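Long-range contacts in Endonuclease/exonuclease/phosphatase (Leptotrichia buccalis C-1013-b, PDB 3TEB), which probably acts as a metal-dependent endonuclease or exonuclease with a DNase I-like fold, hydrolysing phosphodiester bonds: residues Y110-A114 with E152-N157; S168-M174 with I231-L237; Y188-L192 with R227-F232. One frame throughout, in Å; residues are numbered along the deposited sequence.

Contact 1 of 3, residues Y110-A114 with E152-N157; sequences YCTFA and EDMGKN
Glu152 reaches across to the loop Phe113-Ala114 and lays its carboxylate against two consecutive backbone amides. Glu152 OE1 accepts from Phe113 N at 2.9 Å (152° at the hydrogen) and Glu152 OE2 from Ala114 N at 3.2 Å (161°), each oxygen using its syn lone pair. A bend at chi2 (-69°) turns the carboxylate to meet both N-H groups. The Glu152 side chain crosses that of Thr112 at about a right angle, with OE1 3.4 Å from Thr112 CB, while OE2 lies beside the methyl of Ala114. Asp153 then N-caps helix 154-162: its OD2 accepts from Lys156 N at 2.7 Å, met from above the carboxylate plane. On the first turn, Asn157 points toward the loop, and its CA makes a C-H contact with Cys111 O at 3.3 Å. Beyond the contact, Cys111 shares backbone hydrogen bonds with Arg123, and Thr112 OG1 bonds Arg123 N. The chemistry is that of a buried carboxylate held by main-chain donors, and probably ionised, since both oxygens are so engaged; it fixes the loop backbone without any cationic side chain from these two segments.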
loop_
_atom_site.group_PDB
_atom_site.type_symbol
_atom_site.label_atom_id
_atom_site.label_comp_id
_atom_site.label_asym_id
_atom_site.label_seq_id
_atom_site.Cartn_x
_atom_site.Cartn_y
_atom_site.Cartn_z
ATOM N N TYR A 110 0.544 -9.291 12.236
ATOM C CA TYR A 110 0.964 -8.052 12.864
ATOM C C TYR A 110 2.449 -7.879 12.735
ATOM O O TYR A 110 3.221 -8.763 13.105
ATOM C CB TYR A 110 0.572 -8.012 14.342
ATOM C CG TYR A 110 -0.895 -7.693 14.548
ATOM C CD1 TYR A 110 -1.371 -6.403 14.366
ATOM C CD2 TYR A 110 -1.809 -8.687 14.902
ATOM C CE1 TYR A 110 -2.710 -6.115 14.539
ATOM C CE2 TYR A 110 -3.143 -8.409 15.076
ATOM C CZ TYR A 110 -3.598 -7.123 14.892
ATOM O OH TYR A 110 -4.937 -6.820 15.055
ATOM N N CYS A 111 2.858 -6.736 12.206
ATOM C CA CYS A 111 4.265 -6.389 12.196
ATOM C C CYS A 111 4.649 -5.569 13.441
ATOM O O CYS A 111 5.804 -5.189 13.620
ATOM C CB CYS A 111 4.595 -5.623 10.925
ATOM S SG CYS A 111 4.029 -3.924 10.970
ATOM N N THR A 112 3.686 -5.295 14.306
ATOM C CA THR A 112 3.942 -4.460 15.467
ATOM C C THR A 112 3.922 -5.267 16.763
ATOM O O THR A 112 3.439 -6.401 16.799
ATOM C CB THR A 112 2.914 -3.329 15.536
ATOM O OG1 THR A 112 1.598 -3.887 15.472
ATOM C CG2 THR A 112 3.089 -2.402 14.364
ATOM N N PHE A 113 4.462 -4.688 17.828
ATOM C CA PHE A 113 4.340 -5.298 19.138
ATOM C C PHE A 113 2.874 -5.291 19.601
ATOM O O PHE A 113 2.364 -6.313 20.079
ATOM C CB PHE A 113 5.240 -4.601 20.153
ATOM C CG PHE A 113 5.137 -5.171 21.538
ATOM C CD1 PHE A 113 5.875 -6.295 21.897
ATOM C CD2 PHE A 113 4.291 -4.586 22.485
ATOM C CE1 PHE A 113 5.778 -6.834 23.173
ATOM C CE2 PHE A 113 4.183 -5.111 23.776
ATOM C CZ PHE A 113 4.936 -6.240 24.121
ATOM N N ALA A 114 2.208 -4.145 19.462
ATOM C CA ALA A 114 0.771 -4.046 19.708
ATOM C C ALA A 114 0.019 -4.930 18.727
ATOM O O ALA A 114 0.303 -4.906 17.528
ATOM C CB ALA A 114 0.314 -2.625 19.550
ATOM N N GLU A 152 6.517 1.682 19.588
ATOM C CA GLU A 152 6.951 0.808 18.498
ATOM C C GLU A 152 8.317 1.195 17.938
ATOM O O GLU A 152 8.578 2.372 17.677
ATOM C CB GLU A 152 5.937 0.791 17.355
ATOM C CG GLU A 152 4.509 0.460 17.754
ATOM C CD GLU A 152 4.286 -0.984 18.200
ATOM O OE1 GLU A 152 5.063 -1.894 17.804
ATOM O OE2 GLU A 152 3.299 -1.193 18.946
ATOM N N ASP A 153 9.175 0.197 17.746
ATOM C CA ASP A 153 10.436 0.382 17.042
ATOM C C ASP A 153 10.269 0.026 15.564
ATOM O O ASP A 153 10.083 -1.142 15.210
ATOM C CB ASP A 153 11.532 -0.476 17.676
ATOM C CG ASP A 153 12.861 -0.360 16.951
ATOM O OD1 ASP A 153 13.458 0.734 16.953
ATOM O OD2 ASP A 153 13.319 -1.365 16.379
HETATM N N MSE A 154 10.330 1.041 14.709
HETATM C CA MSE A 154 10.187 0.870 13.262
HETATM C C MSE A 154 11.191 -0.145 12.684
HETATM O O MSE A 154 10.857 -0.929 11.790
HETATM C CB MSE A 154 10.321 2.232 12.577
HETATM C CG MSE A 154 10.567 2.205 11.069
HETATM SE SE MSE A 154 8.992 2.546 9.971
HETATM C CE MSE A 154 8.606 4.399 10.502
ATOM N N GLY A 155 12.413 -0.133 13.202
ATOM C CA GLY A 155 13.403 -1.120 12.807
ATOM C C GLY A 155 12.911 -2.537 13.034
ATOM O O GLY A 155 12.780 -3.314 12.083
ATOM N N LYS A 156 12.630 -2.859 14.297
ATOM C CA LYS A 156 12.105 -4.161 14.707
ATOM C C LYS A 156 10.909 -4.594 13.864
ATOM O O LYS A 156 10.837 -5.730 13.400
ATOM C CB LYS A 156 11.688 -4.123 16.181
ATOM C CG LYS A 156 12.794 -4.418 17.204
ATOM C CD LYS A 156 12.175 -5.064 18.467
ATOM C CE LYS A 156 13.138 -5.113 19.660
ATOM N NZ LYS A 156 13.314 -3.762 20.285
ATOM N N ASN A 157 9.972 -3.675 13.677
ATOM C CA ASN A 157 8.767 -3.959 12.911
ATOM C C ASN A 157 9.081 -4.389 11.484
ATOM O O ASN A 157 8.537 -5.393 10.995
ATOM C CB ASN A 157 7.825 -2.755 12.919
ATOM C CG ASN A 157 7.267 -2.454 14.302
ATOM O OD1 ASN A 157 7.453 -3.224 15.245
ATOM N ND2 ASN A 157 6.578 -1.325 14.428
#

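Contact 2 of 3, residues S168-M174 with I231-L237; sequences SNLKILM and IFSNKEL
Lys171 N donates its N-H to Asn234 OD1 at 2.7 Å, a nearly straight bond (168°) that approaches from above the plane of the side-chain amide. The other end of that amide is used as well: Asn234 ND2 donates in its own plane to Asn169 O at 2.8 Å. Because Asn234 N also bonds Lys171 O, the residue continues the pairing of the strands past Ser233, its side chain standing in for backbone. A positive chi1 (65°) sets CG between backbone N and carbonyl carbon, facing strand 170-174. With a leucine in its place, Lys171 N and Asn169 O would probably both be left without their mates across the contact, and the end of the pairing could fray. Lys235 extends the grip, its NZ reaching Ser168 O at 3.1 Å while CE lies along Leu170.

Deeper in, Leu173 and Phe232 form an antiparallel hydrogen-bonded pair: Leu173 N to Phe232 O and Phe232 N to Leu173 O are each 3.0 Å. One face of the sheet carries Ile172, Met174, Ile231 and Ser233; Met174 CG runs beside Ile231 CG1 at 3.7 Å, and Leu237 closes over Leu170 and Ile172. This face packs on strands 4-10 and 259-264, the facing sheet of the DNase I-like sandwich. From the opposite face Leu173 meets helix 154-162, and along its other edge strand 170-174 bonds strand 135-143.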
loop_
_atom_site.group_PDB
_atom_site.type_symbol
_atom_site.label_atom_id
_atom_site.label_comp_id
_atom_site.label_asym_id
_atom_site.label_seq_id
_atom_site.Cartn_x
_atom_site.Cartn_y
_atom_site.Cartn_z
ATOM N N SER A 168 14.877 -16.974 -0.039
ATOM C CA SER A 168 15.584 -15.933 -0.759
ATOM C C SER A 168 14.724 -15.452 -1.916
ATOM O O SER A 168 15.153 -15.436 -3.067
ATOM C CB SER A 168 16.960 -16.414 -1.214
ATOM O OG SER A 168 16.866 -17.713 -1.735
ATOM N N ASN A 169 13.496 -15.066 -1.584
ATOM C CA ASN A 169 12.561 -14.530 -2.555
ATOM C C ASN A 169 12.680 -13.033 -2.680
ATOM O O ASN A 169 13.036 -12.353 -1.715
ATOM C CB ASN A 169 11.137 -14.870 -2.145
ATOM C CG ASN A 169 10.668 -16.155 -2.737
ATOM O OD1 ASN A 169 11.448 -16.873 -3.346
ATOM N ND2 ASN A 169 9.386 -16.459 -2.575
ATOM N N LEU A 170 12.375 -12.522 -3.868
ATOM C CA LEU A 170 12.227 -11.088 -4.031
ATOM C C LEU A 170 11.019 -10.653 -3.223
ATOM O O LEU A 170 9.907 -11.169 -3.398
ATOM C CB LEU A 170 12.057 -10.708 -5.500
ATOM C CG LEU A 170 11.713 -9.261 -5.849
ATOM C CD1 LEU A 170 12.791 -8.307 -5.378
ATOM C CD2 LEU A 170 11.514 -9.130 -7.339
ATOM N N LYS A 171 11.261 -9.727 -2.307
ATOM C CA LYS A 171 10.216 -9.190 -1.458
ATOM C C LYS A 171 10.022 -7.741 -1.845
ATOM O O LYS A 171 10.979 -6.956 -1.829
ATOM C CB LYS A 171 10.598 -9.327 0.016
ATOM C CG LYS A 171 10.474 -10.740 0.509
ATOM C CD LYS A 171 11.127 -10.991 1.847
ATOM C CE LYS A 171 11.134 -12.492 2.073
ATOM N NZ LYS A 171 11.251 -12.896 3.477
ATOM N N ILE A 172 8.800 -7.397 -2.248
ATOM C CA ILE A 172 8.458 -6.010 -2.585
ATOM C C ILE A 172 7.445 -5.481 -1.584
ATOM O O ILE A 172 6.395 -6.075 -1.331
ATOM C CB ILE A 172 8.015 -5.837 -4.050
ATOM C CG1 ILE A 172 9.232 -6.003 -4.955
ATOM C CG2 ILE A 172 7.401 -4.467 -4.265
ATOM C CD1 ILE A 172 8.900 -6.248 -6.390
ATOM N N LEU A 173 7.788 -4.339 -1.025
ATOM C CA LEU A 173 7.246 -3.926 0.239
ATOM C C LEU A 173 6.716 -2.497 0.089
ATOM O O LEU A 173 7.481 -1.548 0.034
ATOM C CB LEU A 173 8.384 -4.056 1.237
ATOM C CG LEU A 173 8.135 -4.154 2.716
ATOM C CD1 LEU A 173 9.149 -5.078 3.324
ATOM C CD2 LEU A 173 8.269 -2.740 3.249
HETATM N N MSE A 174 5.389 -2.380 -0.002
HETATM C CA MSE A 174 4.684 -1.176 -0.481
HETATM C C MSE A 174 3.819 -0.493 0.579
HETATM O O MSE A 174 3.057 -1.152 1.302
HETATM C CB MSE A 174 3.744 -1.555 -1.629
HETATM C CG MSE A 174 4.397 -2.129 -2.860
HETATM SE SE MSE A 174 3.089 -2.994 -4.027
HETATM C CE MSE A 174 2.825 -4.572 -2.967
ATOM N N ILE A 231 7.868 2.465 -2.230
ATOM C CA ILE A 231 7.943 1.089 -2.674
ATOM C C ILE A 231 9.398 0.619 -2.511
ATOM O O ILE A 231 10.284 1.026 -3.261
ATOM C CB ILE A 231 7.384 0.923 -4.101
ATOM C CG1 ILE A 231 5.863 1.045 -4.060
ATOM C CG2 ILE A 231 7.737 -0.442 -4.676
ATOM C CD1 ILE A 231 5.246 1.435 -5.355
ATOM N N PHE A 232 9.630 -0.207 -1.491
ATOM C CA PHE A 232 10.948 -0.745 -1.183
ATOM C C PHE A 232 11.099 -2.144 -1.749
ATOM O O PHE A 232 10.114 -2.812 -2.078
ATOM C CB PHE A 232 11.177 -0.807 0.333
ATOM C CG PHE A 232 11.198 0.532 1.006
ATOM C CD1 PHE A 232 12.198 1.456 0.724
ATOM C CD2 PHE A 232 10.229 0.863 1.940
ATOM C CE1 PHE A 232 12.214 2.704 1.350
ATOM C CE2 PHE A 232 10.240 2.099 2.575
ATOM C CZ PHE A 232 11.233 3.024 2.276
ATOM N N SER A 233 12.346 -2.592 -1.819
ATOM C CA SER A 233 12.709 -3.874 -2.382
ATOM C C SER A 233 13.813 -4.466 -1.508
ATOM O O SER A 233 14.604 -3.714 -0.937
ATOM C CB SER A 233 13.233 -3.639 -3.794
ATOM O OG SER A 233 13.334 -4.849 -4.516
ATOM N N ASN A 234 13.874 -5.794 -1.393
ATOM C CA ASN A 234 14.950 -6.448 -0.633
ATOM C C ASN A 234 16.146 -6.767 -1.503
ATOM O O ASN A 234 17.174 -7.220 -1.015
ATOM C CB ASN A 234 14.459 -7.723 0.052
ATOM C CG ASN A 234 14.039 -8.798 -0.933
ATOM O OD1 ASN A 234 13.619 -8.507 -2.054
ATOM N ND2 ASN A 234 14.128 -10.050 -0.507
ATOM N N LYS A 235 15.980 -6.546 -2.800
ATOM C CA LYS A 235 17.022 -6.760 -3.783
ATOM C C LYS A 235 17.061 -5.538 -4.674
ATOM O O LYS A 235 16.083 -4.799 -4.759
ATOM C CB LYS A 235 16.708 -7.975 -4.659
ATOM C CG LYS A 235 16.543 -9.323 -3.958
ATOM C CD LYS A 235 16.605 -10.418 -5.009
ATOM C CE LYS A 235 15.688 -11.584 -4.718
ATOM N NZ LYS A 235 16.282 -12.603 -3.821
ATOM N N GLU A 236 18.188 -5.338 -5.353
ATOM C CA GLU A 236 18.320 -4.277 -6.347
ATOM C C GLU A 236 17.557 -4.669 -7.602
ATOM O O GLU A 236 17.603 -5.813 -8.029
ATOM C CB GLU A 236 19.784 -4.049 -6.683
ATOM C CG GLU A 236 20.156 -2.592 -6.859
ATOM C CD GLU A 236 21.651 -2.349 -6.675
ATOM O OE1 GLU A 236 22.346 -3.238 -6.125
ATOM O OE2 GLU A 236 22.139 -1.269 -7.078
ATOM N N LEU A 237 16.850 -3.712 -8.185
ATOM C CA LEU A 237 15.963 -3.993 -9.303
ATOM C C LEU A 237 16.226 -3.081 -10.481
ATOM O O LEU A 237 16.842 -2.021 -10.341
ATOM C CB LEU A 237 14.504 -3.828 -8.875
ATOM C CG LEU A 237 13.917 -4.880 -7.946
ATOM C CD1 LEU A 237 12.435 -4.675 -7.826
ATOM C CD2 LEU A 237 14.226 -6.268 -8.482
#

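Contact 3 of 3, residues Y188-L192 with R227-F232; sequences YENIL and RLDYIF
Aromatic contacts dominate where Tyr188 meets Tyr230 and Phe232. The two tyrosine planes differ by 18°, yet the rings are displaced along those planes with little stacking: their centroids are 5.7 Å apart and the closest approach is Tyr188 CE1 to Tyr230 CE1, at 3.7 Å. Tyr188 CG lies roughly opposite its backbone N (chi1 159°), which swings the ring from the helix toward the strand, where its CE1 meets the edge of the Phe232 ring.

Aliphatic groups engage Phe232 differently. Ile191 CG2 sits over one face in a CH-pi contact, 4.0 Å from the ring centroid, whereas Leu192 CD2 approaches obliquely, 3.9 Å from Phe232 CE1. Both come from the helix side of the ring, while Tyr230 CB lies over its other face.

The polar tips meet through a third residue. Tyr188 OH stands at the edge of the Arg227 guanidinium, 3.7 Å from NH2, and both turn to Asp198, the hydroxyl by a hydrogen bond, the arginine by a salt bridge. Tyr230 OH bonds Thr179 O.

Helix 185-192 packs against the face of strand 225-233 bearing Tyr230 and Phe232; strand 197-198 pairs with 225-233, and Ile231 meets strands 4-10 and 259-264.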
loop_
_atom_site.group_PDB
_atom_site.type_symbol
_atom_site.label_atom_id
_atom_site.label_comp_id
_atom_site.label_asym_id
_atom_site.label_seq_id
_atom_site.Cartn_x
_atom_site.Cartn_y
_atom_site.Cartn_z
ATOM N N TYR A 188 14.583 7.794 7.737
ATOM C CA TYR A 188 14.451 7.188 6.420
ATOM C C TYR A 188 15.673 6.335 6.113
ATOM O O TYR A 188 15.560 5.267 5.501
ATOM C CB TYR A 188 14.256 8.270 5.365
ATOM C CG TYR A 188 14.587 7.869 3.944
ATOM C CD1 TYR A 188 13.724 7.054 3.206
ATOM C CD2 TYR A 188 15.757 8.330 3.327
ATOM C CE1 TYR A 188 14.023 6.692 1.895
ATOM C CE2 TYR A 188 16.066 7.972 2.017
ATOM C CZ TYR A 188 15.194 7.156 1.309
ATOM O OH TYR A 188 15.497 6.801 0.017
ATOM N N GLU A 189 16.840 6.822 6.538
ATOM C CA GLU A 189 18.085 6.067 6.450
ATOM C C GLU A 189 17.930 4.769 7.231
ATOM O O GLU A 189 18.213 3.696 6.708
ATOM C CB GLU A 189 19.252 6.881 7.009
ATOM C CG GLU A 189 20.560 6.761 6.213
ATOM C CD GLU A 189 20.626 7.730 5.022
ATOM O OE1 GLU A 189 19.772 7.630 4.104
ATOM O OE2 GLU A 189 21.542 8.589 5.002
ATOM N N ASN A 190 17.451 4.881 8.471
ATOM C CA ASN A 190 17.129 3.727 9.308
ATOM C C ASN A 190 16.296 2.652 8.590
ATOM O O ASN A 190 16.588 1.461 8.722
ATOM C CB ASN A 190 16.422 4.178 10.594
ATOM C CG ASN A 190 16.370 3.084 11.657
ATOM O OD1 ASN A 190 15.303 2.554 11.975
ATOM N ND2 ASN A 190 17.528 2.739 12.206
ATOM N N ILE A 191 15.272 3.069 7.836
ATOM C CA ILE A 191 14.459 2.136 7.048
ATOM C C ILE A 191 15.392 1.311 6.183
ATOM O O ILE A 191 15.387 0.090 6.265
ATOM C CB ILE A 191 13.428 2.846 6.105
ATOM C CG1 ILE A 191 12.576 3.902 6.835
ATOM C CG2 ILE A 191 12.552 1.837 5.373
ATOM C CD1 ILE A 191 11.270 3.432 7.369
ATOM N N LEU A 192 16.212 1.984 5.378
ATOM C CA LEU A 192 17.097 1.305 4.422
ATOM C C LEU A 192 18.139 0.394 5.079
ATOM O O LEU A 192 18.464 -0.655 4.531
ATOM C CB LEU A 192 17.774 2.315 3.492
ATOM C CG LEU A 192 16.880 3.295 2.714
ATOM C CD1 LEU A 192 17.711 4.434 2.151
ATOM C CD2 LEU A 192 16.065 2.616 1.605
ATOM N N ARG A 227 7.494 13.265 1.172
ATOM C CA ARG A 227 7.480 11.955 0.553
ATOM C C ARG A 227 7.384 10.927 1.682
ATOM O O ARG A 227 8.382 10.615 2.343
ATOM C CB ARG A 227 8.724 11.758 -0.311
ATOM C CG ARG A 227 8.688 10.539 -1.193
ATOM C CD ARG A 227 9.839 10.521 -2.177
ATOM N NE ARG A 227 10.556 9.254 -2.088
ATOM C CZ ARG A 227 11.850 9.142 -1.811
ATOM N NH1 ARG A 227 12.603 10.216 -1.638
ATOM N NH2 ARG A 227 12.397 7.947 -1.740
ATOM N N LEU A 228 6.165 10.440 1.910
ATOM C CA LEU A 228 5.843 9.595 3.050
ATOM C C LEU A 228 5.537 8.158 2.647
ATOM O O LEU A 228 5.607 7.238 3.471
ATOM C CB LEU A 228 4.625 10.153 3.763
ATOM C CG LEU A 228 4.714 11.462 4.535
ATOM C CD1 LEU A 228 3.458 11.583 5.389
ATOM C CD2 LEU A 228 5.954 11.523 5.417
ATOM N N ASP A 229 5.160 7.988 1.381
ATOM C CA ASP A 229 4.797 6.688 0.821
ATOM C C ASP A 229 5.968 6.143 0.010
ATOM O O ASP A 229 6.726 6.915 -0.591
ATOM C CB ASP A 229 3.568 6.835 -0.082
ATOM C CG ASP A 229 2.329 7.347 0.671
ATOM O OD1 ASP A 229 2.237 8.575 0.937
ATOM O OD2 ASP A 229 1.432 6.519 0.969
ATOM N N TYR A 230 6.129 4.821 -0.012
ATOM C CA TYR A 230 7.258 4.218 -0.720
ATOM C C TYR A 230 6.951 2.889 -1.370
ATOM O O TYR A 230 5.934 2.264 -1.096
ATOM C CB TYR A 230 8.425 3.982 0.233
ATOM C CG TYR A 230 8.915 5.188 0.982
ATOM C CD1 TYR A 230 9.946 5.971 0.473
ATOM C CD2 TYR A 230 8.368 5.530 2.216
ATOM C CE1 TYR A 230 10.418 7.073 1.169
ATOM C CE2 TYR A 230 8.826 6.631 2.920
ATOM C CZ TYR A 230 9.854 7.395 2.393
ATOM O OH TYR A 230 10.313 8.485 3.092
ATOM N N ILE A 231 7.868 2.465 -2.230
ATOM C CA ILE A 231 7.943 1.089 -2.674
ATOM C C ILE A 231 9.398 0.619 -2.511
ATOM O O ILE A 231 10.284 1.026 -3.261
ATOM C CB ILE A 231 7.384 0.923 -4.101
ATOM C CG1 ILE A 231 5.863 1.045 -4.060
ATOM C CG2 ILE A 231 7.737 -0.442 -4.676
ATOM C CD1 ILE A 231 5.246 1.435 -5.355
ATOM N N PHE A 232 9.630 -0.207 -1.491
ATOM C CA PHE A 232 10.948 -0.745 -1.183
ATOM C C PHE A 232 11.099 -2.144 -1.749
ATOM O O PHE A 232 10.114 -2.812 -2.078
ATOM C CB PHE A 232 11.177 -0.807 0.333
ATOM C CG PHE A 232 11.198 0.532 1.006
ATOM C CD1 PHE A 232 12.198 1.456 0.724
ATOM C CD2 PHE A 232 10.229 0.863 1.940
ATOM C CE1 PHE A 232 12.214 2.704 1.350
ATOM C CE2 PHE A 232 10.240 2.099 2.575
ATOM C CZ PHE A 232 11.233 3.024 2.276
#

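In the fold
Following the chain from the N terminus, contact 1 comes first, closing a loop of 37 residues that carries strands 124-132 and 135-143 and bringing its start to the head of helix 154-162. That helix leads into strand 170-174, where contact 2 opens. Its much longer excursion ends at strand 225-233; contact 3 falls within that span, its second segment overlapping the start of 231-237, so these two nest and share Ile231 and Phe232, whereas contact 1 precedes both in series. Contact 2 pairs two strands of the sheet; contact 3 packs helix 185-192 on one of them. Contacts 1 and 3, though separate in sequence, touch where Met154 SE packs against Ile191 CD1, joining the two helices over one sheet.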